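PDB 5UL3: 4'-phospho-dehydrooxetanocin synthase from Bacillus megaterium, which catalyses the cobalamin-dependent radical S-adenosylmethionine ring contraction of dAMP to an oxetane aldehyde during biosynthesis of the nucleoside analogue oxetanocin A. Local coordinates for residues Pro290-Leu295 and Leu346-His351; Lys340-Ile345 and Glu383-Arg388. One frame throughout, in Å; residues are numbered along the deposited sequence.

Contact 1 of 2, residues Pro290-Leu295 and Leu346-His351. With EDO (1,2-ethanediol), chain B.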
ATOM      1  N   PRO A 290       1.073 -14.852  -1.232  1.00 21.25           N
ATOM      2  CA  PRO A 290       2.359 -14.407  -0.693  1.00 20.37           C
ATOM      3  C   PRO A 290       2.864 -15.374   0.367  1.00 22.08           C
ATOM      4  O   PRO A 290       2.080 -15.992   1.094  1.00 20.72           O
ATOM      5  CB  PRO A 290       2.036 -13.042  -0.068  1.00 24.03           C
ATOM      6  CG  PRO A 290       0.571 -13.082   0.158  1.00 27.41           C
ATOM      7  CD  PRO A 290       0.010 -13.868  -0.973  1.00 22.75           C
ATOM      8  N   SER A 291       4.183 -15.482   0.458  1.00 20.90           N
ATOM      9  CA  SER A 291       4.777 -16.356   1.463  1.00 23.79           C
ATOM     10  C   SER A 291       4.441 -15.825   2.852  1.00 28.70           C
ATOM     11  O   SER A 291       4.409 -14.613   3.075  1.00 22.76           O
ATOM     12  CB  SER A 291       6.294 -16.434   1.269  1.00 23.10           C
ATOM     13  OG  SER A 291       6.587 -17.083   0.022  1.00 22.67           O
ATOM     14  N   LEU A 292       4.206 -16.734   3.796  1.00 24.03           N
ATOM     15  CA  LEU A 292       3.711 -16.338   5.117  1.00 26.89           C
ATOM     16  C   LEU A 292       4.733 -16.568   6.231  1.00 29.15           C
ATOM     17  O   LEU A 292       4.366 -16.547   7.419  1.00 24.54           O
ATOM     18  CB  LEU A 292       2.398 -17.062   5.423  1.00 23.14           C
ATOM     19  CG  LEU A 292       1.280 -16.779   4.411  1.00 25.36           C
ATOM     20  CD1 LEU A 292       0.049 -17.643   4.662  1.00 26.18           C
ATOM     21  CD2 LEU A 292       0.897 -15.297   4.418  1.00 27.39           C
ATOM     22  N   ASP A 293       6.016 -16.710   5.869  1.00 24.96           N
ATOM     23  CA  ASP A 293       7.094 -16.952   6.835  1.00 25.53           C
ATOM     24  C   ASP A 293       7.089 -15.955   7.996  1.00 29.33           C
ATOM     25  O   ASP A 293       7.405 -16.315   9.138  1.00 28.38           O
ATOM     26  CB  ASP A 293       8.457 -16.860   6.148  1.00 25.68           C
ATOM     27  CG  ASP A 293       8.620 -17.851   4.988  1.00 26.70           C
ATOM     28  OD1 ASP A 293       7.614 -18.247   4.368  1.00 27.18           O
ATOM     29  OD2 ASP A 293       9.778 -18.211   4.718  1.00 27.22           O
ATOM     30  N   ILE A 294       6.793 -14.683   7.710  1.00 28.20           N
ATOM     31  CA  ILE A 294       6.898 -13.617   8.710  1.00 23.08           C
ATOM     32  C   ILE A 294       5.609 -13.430   9.494  1.00 24.72           C
ATOM     33  O   ILE A 294       5.586 -12.657  10.465  1.00 27.18           O
ATOM     34  CB  ILE A 294       7.311 -12.299   8.015  1.00 24.35           C
ATOM     35  CG1 ILE A 294       8.489 -12.528   7.063  1.00 31.65           C
ATOM     36  CG2 ILE A 294       7.736 -11.223   9.025  1.00 26.37           C
ATOM     37  CD1 ILE A 294       9.783 -12.982   7.747  1.00 31.34           C
ATOM     38  N   LEU A 295       4.546 -14.147   9.137  1.00 22.12           N
ATOM     39  CA  LEU A 295       3.225 -13.835   9.667  1.00 25.42           C
ATOM     40  C   LEU A 295       3.177 -13.984  11.191  1.00 30.89           C
ATOM     41  O   LEU A 295       2.605 -13.128  11.884  1.00 27.10           O
ATOM     42  CB  LEU A 295       2.175 -14.724   8.999  1.00 24.69           C
ATOM     43  CG  LEU A 295       0.742 -14.344   9.386  1.00 28.91           C
ATOM     44  CD1 LEU A 295       0.468 -12.891   9.000  1.00 28.07           C
ATOM     45  CD2 LEU A 295      -0.282 -15.282   8.756  1.00 28.42           C
ATOM     46  N   LEU A 346      -6.468 -15.811   5.269  1.00 25.21           N
ATOM     47  CA  LEU A 346      -7.416 -15.766   6.381  1.00 27.90           C
ATOM     48  C   LEU A 346      -7.223 -16.962   7.304  1.00 28.77           C
ATOM     49  O   LEU A 346      -7.274 -16.829   8.538  1.00 27.47           O
ATOM     50  CB  LEU A 346      -8.843 -15.727   5.841  1.00 27.07           C
ATOM     51  CG  LEU A 346      -9.264 -14.402   5.192  1.00 25.16           C
ATOM     52  CD1 LEU A 346     -10.515 -14.625   4.366  1.00 24.69           C
ATOM     53  CD2 LEU A 346      -9.471 -13.320   6.272  1.00 29.83           C
ATOM     54  N   ARG A 347      -6.982 -18.134   6.726  1.00 25.79           N
ATOM     55  CA  ARG A 347      -6.755 -19.321   7.544  1.00 26.84           C
ATOM     56  C   ARG A 347      -5.477 -19.184   8.358  1.00 30.96           C
ATOM     57  O   ARG A 347      -5.447 -19.510   9.559  1.00 28.88           O
ATOM     58  CB  ARG A 347      -6.719 -20.562   6.646  1.00 25.30           C
ATOM     59  CG  ARG A 347      -6.555 -21.865   7.444  1.00 31.08           C
ATOM     60  CD  ARG A 347      -6.819 -23.118   6.605  1.00 31.28           C
ATOM     61  NE  ARG A 347      -5.761 -23.345   5.630  1.00 33.37           N
ATOM     62  CZ  ARG A 347      -4.580 -23.880   5.920  1.00 39.08           C
ATOM     63  NH1 ARG A 347      -4.296 -24.253   7.175  1.00 36.51           N
ATOM     64  NH2 ARG A 347      -3.682 -24.049   4.954  1.00 35.36           N
ATOM     65  N   ALA A 348      -4.414 -18.685   7.728  1.00 25.58           N
ATOM     66  CA  ALA A 348      -3.165 -18.475   8.442  1.00 28.01           C
ATOM     67  C   ALA A 348      -3.305 -17.381   9.490  1.00 30.11           C
ATOM     68  O   ALA A 348      -2.729 -17.488  10.577  1.00 29.68           O
ATOM     69  CB  ALA A 348      -2.046 -18.125   7.464  1.00 28.01           C
ATOM     70  N   GLY A 349      -4.034 -16.306   9.173  1.00 26.55           N
ATOM     71  CA  GLY A 349      -4.246 -15.263  10.169  1.00 29.56           C
ATOM     72  C   GLY A 349      -5.003 -15.772  11.385  1.00 27.66           C
ATOM     73  O   GLY A 349      -4.658 -15.454  12.526  1.00 31.23           O
ATOM     74  N   LYS A 350      -6.017 -16.606  11.152  1.00 32.03           N
ATOM     75  CA  LYS A 350      -6.805 -17.165  12.246  1.00 35.41           C
ATOM     76  C   LYS A 350      -5.951 -18.031  13.161  1.00 38.90           C
ATOM     77  O   LYS A 350      -6.154 -18.048  14.383  1.00 33.12           O
ATOM     78  CB  LYS A 350      -7.968 -17.969  11.675  1.00 33.34           C
ATOM     79  CG  LYS A 350      -8.925 -18.531  12.722  1.00 43.42           C
ATOM     80  CD  LYS A 350      -9.919 -19.491  12.074  1.00 49.06           C
ATOM     81  CE  LYS A 350     -11.066 -19.837  13.014  1.00 57.10           C
ATOM     82  NZ  LYS A 350     -11.996 -18.689  13.213  1.00 58.82           N
ATOM     83  N   HIS A 351      -4.994 -18.767  12.586  1.00 30.13           N
ATOM     84  CA  HIS A 351      -4.068 -19.554  13.389  1.00 32.49           C
ATOM     85  C   HIS A 351      -3.324 -18.692  14.395  1.00 39.24           C
ATOM     86  O   HIS A 351      -3.009 -19.155  15.497  1.00 35.14           O
ATOM     87  CB  HIS A 351      -3.064 -20.273  12.485  1.00 31.59           C
ATOM     88  CG  HIS A 351      -1.958 -20.937  13.239  1.00 30.62           C
ATOM     89  ND1 HIS A 351      -2.128 -22.137  13.895  1.00 33.32           N
ATOM     90  CD2 HIS A 351      -0.681 -20.553  13.481  1.00 32.55           C
ATOM     91  CE1 HIS A 351      -0.994 -22.481  14.480  1.00 32.54           C
ATOM     92  NE2 HIS A 351      -0.100 -21.535  14.247  1.00 34.28           N
TER
HETATM   93  C1  EDO B 822      -2.455 -25.307   1.871  1.00 46.40           C
HETATM   94  O1  EDO B 822      -3.498 -24.326   1.989  1.00 49.14           O
HETATM   95  C2  EDO B 822      -3.066 -26.639   1.479  1.00 48.12           C
HETATM   96  O2  EDO B 822      -3.726 -26.451   0.221  1.00 61.00           O

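Contact 2 of 2, residues Lys340-Ile345 and Glu383-Arg388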
ATOM      1  N   LYS A 340      -8.876 -18.278  -3.518  1.00 24.92           N
ATOM      2  CA  LYS A 340      -7.926 -19.191  -2.890  1.00 27.73           C
ATOM      3  C   LYS A 340      -6.928 -18.432  -2.024  1.00 25.81           C
ATOM      4  O   LYS A 340      -6.665 -18.811  -0.873  1.00 23.36           O
ATOM      5  CB  LYS A 340      -7.173 -20.001  -3.951  1.00 25.71           C
ATOM      6  CG  LYS A 340      -5.927 -20.685  -3.348  1.00 27.56           C
ATOM      7  CD  LYS A 340      -4.995 -21.226  -4.411  1.00 33.40           C
ATOM      8  CE  LYS A 340      -3.844 -22.029  -3.814  1.00 28.69           C
ATOM      9  NZ  LYS A 340      -2.920 -21.222  -2.949  1.00 24.66           N
ATOM     10  N   GLN A 341      -6.348 -17.356  -2.564  1.00 24.32           N
ATOM     11  CA  GLN A 341      -5.348 -16.621  -1.802  1.00 23.77           C
ATOM     12  C   GLN A 341      -5.972 -15.966  -0.574  1.00 21.57           C
ATOM     13  O   GLN A 341      -5.353 -15.921   0.496  1.00 24.65           O
ATOM     14  CB  GLN A 341      -4.663 -15.575  -2.697  1.00 22.20           C
ATOM     15  CG  GLN A 341      -3.818 -16.261  -3.800  1.00 21.57           C
ATOM     16  CD  GLN A 341      -2.869 -15.316  -4.509  1.00 23.41           C
ATOM     17  OE1 GLN A 341      -2.449 -14.296  -3.957  1.00 23.03           O
ATOM     18  NE2 GLN A 341      -2.513 -15.664  -5.743  1.00 22.95           N
ATOM     19  N   LEU A 342      -7.193 -15.447  -0.708  1.00 23.00           N
ATOM     20  CA  LEU A 342      -7.874 -14.889   0.463  1.00 24.76           C
ATOM     21  C   LEU A 342      -8.097 -15.970   1.516  1.00 25.45           C
ATOM     22  O   LEU A 342      -7.863 -15.747   2.716  1.00 24.86           O
ATOM     23  CB  LEU A 342      -9.202 -14.249   0.044  1.00 25.74           C
ATOM     24  CG  LEU A 342      -9.100 -12.886  -0.682  1.00 24.58           C
ATOM     25  CD1 LEU A 342     -10.439 -12.567  -1.332  1.00 25.05           C
ATOM     26  CD2 LEU A 342      -8.657 -11.751   0.275  1.00 27.01           C
ATOM     27  N   ASP A 343      -8.527 -17.154   1.080  1.00 25.51           N
ATOM     28  CA  ASP A 343      -8.728 -18.263   2.010  1.00 28.66           C
ATOM     29  C   ASP A 343      -7.437 -18.624   2.733  1.00 30.69           C
ATOM     30  O   ASP A 343      -7.446 -18.845   3.951  1.00 26.01           O
ATOM     31  CB  ASP A 343      -9.293 -19.471   1.265  1.00 30.41           C
ATOM     32  CG  ASP A 343      -9.519 -20.664   2.181  1.00 38.67           C
ATOM     33  OD1 ASP A 343     -10.499 -20.638   2.948  1.00 34.60           O
ATOM     34  OD2 ASP A 343      -8.712 -21.620   2.139  1.00 37.31           O
ATOM     35  N   ASP A 344      -6.315 -18.684   1.999  1.00 24.18           N
ATOM     36  CA  ASP A 344      -5.024 -19.009   2.601  1.00 25.85           C
ATOM     37  C   ASP A 344      -4.635 -18.002   3.671  1.00 25.38           C
ATOM     38  O   ASP A 344      -4.257 -18.378   4.789  1.00 25.89           O
ATOM     39  CB  ASP A 344      -3.914 -19.050   1.542  1.00 23.36           C
ATOM     40  CG  ASP A 344      -4.045 -20.203   0.579  1.00 25.13           C
ATOM     41  OD1 ASP A 344      -4.793 -21.154   0.878  1.00 30.86           O
ATOM     42  OD2 ASP A 344      -3.399 -20.154  -0.504  1.00 26.15           O
ATOM     43  N   ILE A 345      -4.701 -16.715   3.330  0.50 22.64           N
ATOM     44  CA  ILE A 345      -4.261 -15.681   4.250  0.50 23.30           C
ATOM     45  C   ILE A 345      -5.163 -15.645   5.476  0.50 23.49           C
ATOM     46  O   ILE A 345      -4.689 -15.495   6.610  0.50 25.09           O
ATOM     47  CB  ILE A 345      -4.216 -14.330   3.517  0.50 23.34           C
ATOM     48  CG1 ILE A 345      -3.118 -14.359   2.455  0.50 24.38           C
ATOM     49  CG2 ILE A 345      -3.986 -13.190   4.491  0.50 19.23           C
ATOM     50  CD1 ILE A 345      -3.281 -13.305   1.411  0.50 21.97           C
ATOM     51  N   GLU A 383     -19.430 -12.887  -4.189  1.00 29.49           N
ATOM     52  CA  GLU A 383     -20.250 -14.077  -3.985  1.00 30.57           C
ATOM     53  C   GLU A 383     -19.439 -15.187  -3.336  1.00 35.66           C
ATOM     54  O   GLU A 383     -19.949 -15.913  -2.480  1.00 35.45           O
ATOM     55  CB  GLU A 383     -20.846 -14.555  -5.312  1.00 32.74           C
ATOM     56  CG  GLU A 383     -22.014 -13.696  -5.783  1.00 39.75           C
ATOM     57  CD  GLU A 383     -22.715 -14.244  -7.024  1.00 50.36           C
ATOM     58  OE1 GLU A 383     -22.050 -14.854  -7.893  1.00 47.59           O
ATOM     59  OE2 GLU A 383     -23.944 -14.061  -7.124  1.00 46.32           O
ATOM     60  N   GLY A 384     -18.167 -15.314  -3.722  1.00 28.88           N
ATOM     61  CA  GLY A 384     -17.297 -16.287  -3.081  1.00 31.11           C
ATOM     62  C   GLY A 384     -17.060 -15.987  -1.611  1.00 30.41           C
ATOM     63  O   GLY A 384     -17.059 -16.896  -0.777  1.00 34.02           O
ATOM     64  N   LEU A 385     -16.846 -14.712  -1.274  1.00 26.08           N
ATOM     65  CA  LEU A 385     -16.665 -14.332   0.124  1.00 28.22           C
ATOM     66  C   LEU A 385     -17.927 -14.600   0.930  1.00 32.46           C
ATOM     67  O   LEU A 385     -17.859 -14.979   2.107  1.00 33.52           O
ATOM     68  CB  LEU A 385     -16.274 -12.851   0.220  1.00 26.95           C
ATOM     69  CG  LEU A 385     -14.858 -12.520  -0.260  1.00 29.26           C
ATOM     70  CD1 LEU A 385     -14.599 -11.019  -0.198  1.00 25.31           C
ATOM     71  CD2 LEU A 385     -13.847 -13.257   0.612  1.00 33.31           C
ATOM     72  N   LEU A 386     -19.091 -14.401   0.308  1.00 29.10           N
ATOM     73  CA  LEU A 386     -20.353 -14.585   1.005  1.00 36.30           C
ATOM     74  C   LEU A 386     -20.647 -16.059   1.263  1.00 37.47           C
ATOM     75  O   LEU A 386     -21.493 -16.368   2.107  1.00 39.46           O
ATOM     76  CB  LEU A 386     -21.477 -13.926   0.204  1.00 31.81           C
ATOM     77  CG  LEU A 386     -21.445 -12.386   0.210  1.00 28.77           C
ATOM     78  CD1 LEU A 386     -22.375 -11.813  -0.855  1.00 30.94           C
ATOM     79  CD2 LEU A 386     -21.814 -11.862   1.594  1.00 34.18           C
ATOM     80  N   LYS A 387     -19.970 -16.969   0.555  1.00 38.22           N
ATOM     81  CA  LYS A 387     -20.099 -18.398   0.807  1.00 35.38           C
ATOM     82  C   LYS A 387     -19.267 -18.864   1.988  1.00 43.78           C
ATOM     83  O   LYS A 387     -19.480 -19.981   2.469  1.00 45.33           O
ATOM     84  CB  LYS A 387     -19.699 -19.207  -0.433  1.00 37.66           C
ATOM     85  CG  LYS A 387     -20.703 -19.161  -1.549  1.00 42.31           C
ATOM     86  CD  LYS A 387     -20.152 -19.802  -2.811  1.00 49.53           C
ATOM     87  CE  LYS A 387     -21.003 -19.436  -4.011  1.00 53.28           C
ATOM     88  NZ  LYS A 387     -20.425 -19.964  -5.281  1.00 69.49           N
ATOM     89  N   ARG A 388     -18.330 -18.049   2.465  1.00 36.86           N
ATOM     90  CA  ARG A 388     -17.492 -18.454   3.578  1.00 37.39           C
ATOM     91  C   ARG A 388     -18.321 -18.551   4.854  1.00 42.95           C
ATOM     92  O   ARG A 388     -19.391 -17.951   4.982  1.00 44.07           O
ATOM     93  CB  ARG A 388     -16.340 -17.465   3.775  1.00 37.99           C
ATOM     94  CG  ARG A 388     -15.429 -17.330   2.547  1.00 35.58           C
ATOM     95  CD  ARG A 388     -14.313 -16.338   2.821  1.00 32.19           C
ATOM     96  NE  ARG A 388     -13.502 -16.787   3.946  1.00 35.22           N
ATOM     97  CZ  ARG A 388     -12.578 -17.742   3.858  1.00 41.50           C
ATOM     98  NH1 ARG A 388     -12.338 -18.341   2.691  1.00 31.89           N
ATOM     99  NH2 ARG A 388     -11.892 -18.099   4.934  1.00 41.26           N
TER
HETATM  100  O   HOH W   1      -9.820 -19.405   5.464  1.00 39.84           O

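Contact 1 of 2, residues Pro290-Leu295 and Leu346-His351
Leu292 lies over Ala348, with their CA atoms 7.9 Å apart, and Leu295 lies similarly over Gly349 as a type I beta turn presents both leucines to the last turns of helix 335-351. The helix belongs to the partial TIM barrel of the radical SAM domain, where it lies in the connection between the parallel strands 305-311 and 357-360. The contact illustrates how a turn can serve as the apolar partner of a helix: the bond from Leu295 N to Leu292 O, 3.0 Å long, closes the turn and spaces its two leucines, while the residues between them, Asp293 and Ile294, lean elsewhere.

Both leucines converge on the methyl of Ala348. Leu292 reaches it with CD1, which stops 3.5 Å from Ala348 CB, and Leu295 brings CD2 to 3.6 Å from the same methyl. Seen from Ala348 CB, the two leucine methyls stand at roughly a right angle, so they touch different parts of its surface. The two leucines reach the methyl with different first torsions. Leu295 swings CG opposite its own backbone nitrogen (chi1 -173°), whereas Leu292 keeps CG beside the nitrogen (chi1 -59°).

No hydrogen bond crosses this buried interface, and its side-chain contacts are all between aliphatic groups. The other flank of the loop faces the cobalamin-binding Rossmann domain, where Asp293 forms a salt bridge with Arg148 and Ser291 bonds to Ser144, so the loop is wedged between two domains. At the margin, Arg347 NH2 donates to O1 of a 1,2-ethanediol, probably from the crystallisation liquor, and also to Ser22 O. Leu295 CD2 also passes the backbone of Gly349, 3.9 Å from Gly349 N.

Contact 2 of 2, residues Lys340-Ile345 and Glu383-Arg388
Asp343 and Arg388 supply the polar half of this contact, and Leu342 and Leu385 the apolar half. It is a helix-to-helix meeting on the outer layer of the partial TIM barrel, where helix 335-351 and helix 374-386 flank each other in successive beta-alpha units. The CA atoms of Leu342 and Leu385 are 8.8 Å apart.

The apolar part rests on one pair of methyls. Leu342 CD1 meets Leu385 CD2 at 4.0 Å, and the two side chains cross at about a right angle. Leu342 also rests on Leu307, Ile358 and Met360 of the barrel strands, while Leu385 reaches Ala426 of helix 410-426, so the pair joins the sheet side of one helix to the neighbouring helix 410-426.

The ionic part lies nearer the surface. Arg388, in the loop that follows helix 374-386, sends NH1 to Asp343 OD1 over 3.0 Å in a nearly straight bond (165° at the hydrogen). The oxygen lies close to the guanidinium plane, at its edge, and accepts through its anti lone pair, on the side away from OD2. With the two flat groups turned 57° against each other, this is a one-point salt bridge and not a paired, side-by-side one. A bend at chi3 of Arg388 turns the guanidinium toward the carboxylate.

A water adds to the link. It donates to Asp343 O and to Asp343 OD1, each at 2.9 Å, and its approach to Arg388 NH2 is short enough to be doubtful in detail. Along helix 335-351, Lys340 NZ pairs with Asp344 OD2 at 2.7 Å through the syn lone pair.

Asp343 OD1 thus receives both the arginine and the water, an arrangement that would be expected to stabilise its negative charge.

How the contacts relate
Read from the N terminus, residues 290-295 come first, then 340-345 and 346-351, which are consecutive pieces of helix 335-351, and finally 383-388. Contact 1 closes a loop that carries strand 305-311 and the three cluster-binding cysteines Cys313, Cys318 and Cys321. Contact 2 closes a shorter one that contains strand 357-360. Because the segments alternate, the two loops cross, sharing that one helix as their common member. Contact 1 ties the helix to the connection from the Rossmann domain, and contact 2 ties it to the next helix of the barrel. They touch directly, with Leu346 CD1 3.7 Å from Arg388 NE.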